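Side-chain contact in Non-fluorescent flavoprotein (Photobacterium phosphoreum, PDB 1FVP), which binds flavin mononucleotide carrying a covalently attached myristate and, as a homodimeric relative of bacterial luciferase, may have FMN-linked alkanal monooxygenase activity: residues L92-D97 / G189-T194. Residues are numbered along the deposited sequence; the frame is centred on the assembly and turned at random.
With FMA (6-(3-tetradecanoic acid) flavine mononucleotide), chain D.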
loop_
_atom_site.group_PDB
_atom_site.type_symbol
_atom_site.label_atom_id
_atom_site.label_comp_id
_atom_site.label_asym_id
_atom_site.label_seq_id
_atom_site.Cartn_x
_atom_site.Cartn_y
_atom_site.Cartn_z
ATOM N N LEU A 92 -13.815 3.101 -3.454
ATOM C CA LEU A 92 -13.801 1.724 -2.981
ATOM C C LEU A 92 -12.874 0.835 -3.835
ATOM O O LEU A 92 -12.603 1.106 -5.021
ATOM C CB LEU A 92 -15.217 1.162 -3.069
ATOM C CG LEU A 92 -16.445 1.839 -2.558
ATOM C CD1 LEU A 92 -17.663 1.035 -3.022
ATOM C CD2 LEU A 92 -16.425 1.816 -1.038
ATOM N N VAL A 93 -12.464 -0.240 -3.187
ATOM C CA VAL A 93 -11.611 -1.253 -3.880
ATOM C C VAL A 93 -12.420 -2.550 -3.719
ATOM O O VAL A 93 -12.534 -3.115 -2.631
ATOM C CB VAL A 93 -10.165 -1.185 -3.419
ATOM C CG1 VAL A 93 -9.938 -1.732 -2.007
ATOM C CG2 VAL A 93 -9.215 -1.814 -4.427
ATOM N N PHE A 94 -13.035 -2.935 -4.822
ATOM C CA PHE A 94 -13.916 -4.106 -4.919
ATOM C C PHE A 94 -13.187 -5.398 -4.667
ATOM O O PHE A 94 -12.100 -5.556 -5.229
ATOM C CB PHE A 94 -14.747 -4.042 -6.214
ATOM C CG PHE A 94 -15.839 -3.003 -6.042
ATOM C CD1 PHE A 94 -16.922 -3.294 -5.200
ATOM C CD2 PHE A 94 -15.764 -1.760 -6.642
ATOM C CE1 PHE A 94 -17.942 -2.390 -4.996
ATOM C CE2 PHE A 94 -16.777 -0.815 -6.438
ATOM C CZ PHE A 94 -17.854 -1.136 -5.617
ATOM N N LYS A 95 -13.774 -6.254 -3.833
ATOM C CA LYS A 95 -13.108 -7.533 -3.550
ATOM C C LYS A 95 -13.121 -8.447 -4.780
ATOM O O LYS A 95 -13.891 -8.372 -5.740
ATOM C CB LYS A 95 -13.550 -8.282 -2.321
ATOM C CG LYS A 95 -13.021 -7.619 -1.040
ATOM C CD LYS A 95 -12.822 -8.653 0.030
ATOM C CE LYS A 95 -14.061 -9.421 0.403
ATOM N NZ LYS A 95 -14.040 -9.725 1.868
ATOM N N TRP A 96 -12.177 -9.343 -4.725
ATOM C CA TRP A 96 -11.841 -10.378 -5.712
ATOM C C TRP A 96 -12.783 -11.558 -5.524
ATOM O O TRP A 96 -13.295 -11.979 -6.576
ATOM C CB TRP A 96 -10.393 -10.618 -5.555
ATOM C CG TRP A 96 -9.433 -11.650 -5.252
ATOM C CD1 TRP A 96 -8.106 -11.513 -5.600
ATOM C CD2 TRP A 96 -9.481 -12.910 -4.577
ATOM N NE1 TRP A 96 -7.365 -12.584 -5.199
ATOM C CE2 TRP A 96 -8.193 -13.474 -4.577
ATOM C CE3 TRP A 96 -10.492 -13.627 -3.978
ATOM C CZ2 TRP A 96 -7.887 -14.706 -4.023
ATOM C CZ3 TRP A 96 -10.199 -14.855 -3.410
ATOM C CH2 TRP A 96 -8.920 -15.401 -3.432
ATOM N N ASP A 97 -12.991 -12.010 -4.303
ATOM C CA ASP A 97 -13.864 -13.132 -3.979
ATOM C C ASP A 97 -15.328 -12.723 -3.737
ATOM O O ASP A 97 -16.025 -13.308 -2.878
ATOM C CB ASP A 97 -13.388 -13.988 -2.815
ATOM C CG ASP A 97 -12.774 -13.248 -1.664
ATOM O OD1 ASP A 97 -12.454 -12.065 -1.742
ATOM O OD2 ASP A 97 -12.594 -13.926 -0.631
ATOM N N GLY A 189 -18.860 -2.072 -17.486
ATOM C CA GLY A 189 -20.233 -1.697 -17.741
ATOM C C GLY A 189 -21.185 -1.899 -16.578
ATOM O O GLY A 189 -21.874 -0.929 -16.169
ATOM N N LYS A 190 -21.231 -3.111 -16.041
ATOM C CA LYS A 190 -22.126 -3.428 -14.930
ATOM C C LYS A 190 -21.800 -2.575 -13.701
ATOM O O LYS A 190 -22.527 -2.645 -12.711
ATOM C CB LYS A 190 -22.106 -4.880 -14.505
ATOM C CG LYS A 190 -21.777 -5.994 -15.453
ATOM C CD LYS A 190 -22.911 -6.397 -16.374
ATOM C CE LYS A 190 -22.720 -5.730 -17.732
ATOM N NZ LYS A 190 -23.955 -5.875 -18.558
ATOM N N PHE A 191 -20.716 -1.853 -13.750
ATOM C CA PHE A 191 -20.160 -0.955 -12.742
ATOM C C PHE A 191 -20.242 0.475 -13.301
ATOM O O PHE A 191 -19.339 1.319 -13.120
ATOM C CB PHE A 191 -18.709 -1.297 -12.358
ATOM C CG PHE A 191 -18.604 -2.395 -11.345
ATOM C CD1 PHE A 191 -18.820 -2.130 -10.005
ATOM C CD2 PHE A 191 -18.327 -3.700 -11.723
ATOM C CE1 PHE A 191 -18.766 -3.119 -9.036
ATOM C CE2 PHE A 191 -18.263 -4.716 -10.775
ATOM C CZ PHE A 191 -18.483 -4.414 -9.421
ATOM N N ASP A 192 -21.321 0.719 -14.022
ATOM C CA ASP A 192 -21.570 2.018 -14.657
ATOM C C ASP A 192 -20.260 2.520 -15.287
ATOM O O ASP A 192 -20.123 3.749 -15.481
ATOM C CB ASP A 192 -22.150 3.076 -13.729
ATOM C CG ASP A 192 -23.178 2.634 -12.721
ATOM O OD1 ASP A 192 -24.357 2.374 -13.034
ATOM O OD2 ASP A 192 -22.747 2.570 -11.539
ATOM N N ASN A 193 -19.367 1.613 -15.599
ATOM C CA ASN A 193 -18.089 2.019 -16.208
ATOM C C ASN A 193 -17.303 2.963 -15.301
ATOM O O ASN A 193 -16.646 3.878 -15.833
ATOM C CB ASN A 193 -18.397 2.630 -17.576
ATOM C CG ASN A 193 -18.069 1.711 -18.731
ATOM O OD1 ASN A 193 -17.658 2.235 -19.779
ATOM N ND2 ASN A 193 -18.205 0.398 -18.589
ATOM N N THR A 194 -17.352 2.723 -14.002
ATOM C CA THR A 194 -16.654 3.555 -13.018
ATOM C C THR A 194 -15.508 2.872 -12.291
ATOM O O THR A 194 -15.234 3.263 -11.101
ATOM C CB THR A 194 -17.687 4.134 -11.959
ATOM O OG1 THR A 194 -18.092 3.074 -11.035
ATOM C CG2 THR A 194 -18.898 4.777 -12.644
HETATM N N1 FMA D . -14.448 2.616 -22.679
HETATM C C2 FMA D . -13.765 3.606 -22.102
HETATM O O2 FMA D . -14.164 4.630 -21.690
HETATM N N3 FMA D . -12.327 3.462 -21.923
HETATM C C4 FMA D . -11.684 2.352 -22.333
HETATM O O4 FMA D . -10.485 2.281 -22.169
HETATM C C4A FMA D . -12.434 1.305 -22.954
HETATM N N5 FMA D . -11.909 0.188 -23.391
HETATM C C5A FMA D . -12.559 -0.826 -23.983
HETATM C C6 FMA D . -11.914 -1.981 -24.415
HETATM C C7 FMA D . -12.668 -2.963 -25.009
HETATM C C7M FMA D . -12.059 -4.312 -25.528
HETATM C C8 FMA D . -14.092 -2.816 -25.197
HETATM C C8M FMA D . -14.952 -3.855 -25.841
HETATM C C9 FMA D . -14.696 -1.656 -24.761
HETATM C C9A FMA D . -14.005 -0.649 -24.153
HETATM N N10 FMA D . -14.557 0.536 -23.685
HETATM C C10 FMA D . -13.896 1.537 -23.105
HETATM C C1B FMA D . -16.062 0.770 -23.833
HETATM C C2B FMA D . -16.696 1.723 -22.730
HETATM O O2B FMA D . -17.783 0.937 -22.279
HETATM C C3B FMA D . -17.106 3.029 -23.372
HETATM O "O3'" FMA D . -16.409 3.254 -24.556
HETATM C C4B FMA D . -16.976 4.272 -22.484
HETATM O "O4'" FMA D . -17.766 4.117 -21.251
HETATM C C5B FMA D . -17.500 5.531 -23.229
HETATM O "O5'" FMA D . -18.635 6.106 -22.346
HETATM P P FMA D . -20.101 6.512 -22.777
HETATM O O1P FMA D . -19.783 7.746 -23.692
HETATM O O2P FMA D . -20.669 5.402 -23.515
HETATM O O3P FMA D . -20.842 6.708 -21.628
HETATM C "C1'" FMA D . -8.469 -1.670 -25.632
HETATM O "O1'" FMA D . -8.748 -2.793 -26.203
HETATM O "O2'" FMA D . -7.575 -0.963 -26.110
HETATM C "C2'" FMA D . -9.653 -1.057 -24.960
HETATM C "C3'" FMA D . -10.467 -2.092 -24.171
HETATM C "C4'" FMA D . -10.026 -2.042 -22.740
HETATM C "C5'" FMA D . -8.969 -2.996 -22.239
HETATM C "C6'" FMA D . -9.308 -3.622 -20.909
HETATM C "C7'" FMA D . -8.071 -4.023 -20.117
HETATM C "C8'" FMA D . -7.921 -5.453 -19.812
HETATM C "C9'" FMA D . -8.465 -6.009 -18.506
HETATM C C11 FMA D . -8.573 -7.503 -18.490
HETATM C C12 FMA D . -7.562 -8.387 -19.122
HETATM C C13 FMA D . -7.664 -9.867 -18.965
HETATM C C14 FMA D . -6.581 -10.696 -19.578
HETATM C C15 FMA D . -6.163 -10.277 -20.959
#
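Phe-191 meets Phe-94 edge to face. Its CE1 corner sits over the centre of the Phe-94 ring, 3.9 Å above the plane, which puts it nearly equally far from most of the ring carbons; the shortest separation, Phe-191 CE1 to Phe-94 CE2, is 4.0 Å. The centroids lie 5.0 Å apart and the planes are inclined by 50°, well short of a perpendicular T. In each residue CG lies beside the backbone N and anti to the carbonyl carbon, and the two side chains reach past one another in opposite directions. Phe-94 CA and Phe-191 CA are 10.5 Å apart, so the rings alone make the contact; no hydrogen bond joins the segments. This buried pair links strand 92-94, within the parallel part of a luciferase-family sheet, to the turn that follows helix 178-190 and leads into strand 195-199. Leu-107 of helix 100-116 also touches Phe-94, Arg-103 of the same helix touches Phe-191, and His-126 makes a second edge-to-face contact with Phe-94. The backbone behind Phe-191 is sharply folded: a Schellman motif ends the helix with Asp-192 at C-prime, and a type I' turn runs from Phe-191 to Thr-194. Two donors grip Phe-191 O from opposite faces of its carbonyl plane: Thr-194 N, and Thr-194 OG1 at 3.0 Å, the hydroxyl standing 35° out of that plane. Inside the same turn, Asn-193 turns to the modified flavin, where its OD1 accepts from the ribityl hydroxyls of FMA, O2B at 2.8 Å and O4'. Asn-2 O takes a further hydrogen bond from the ligand.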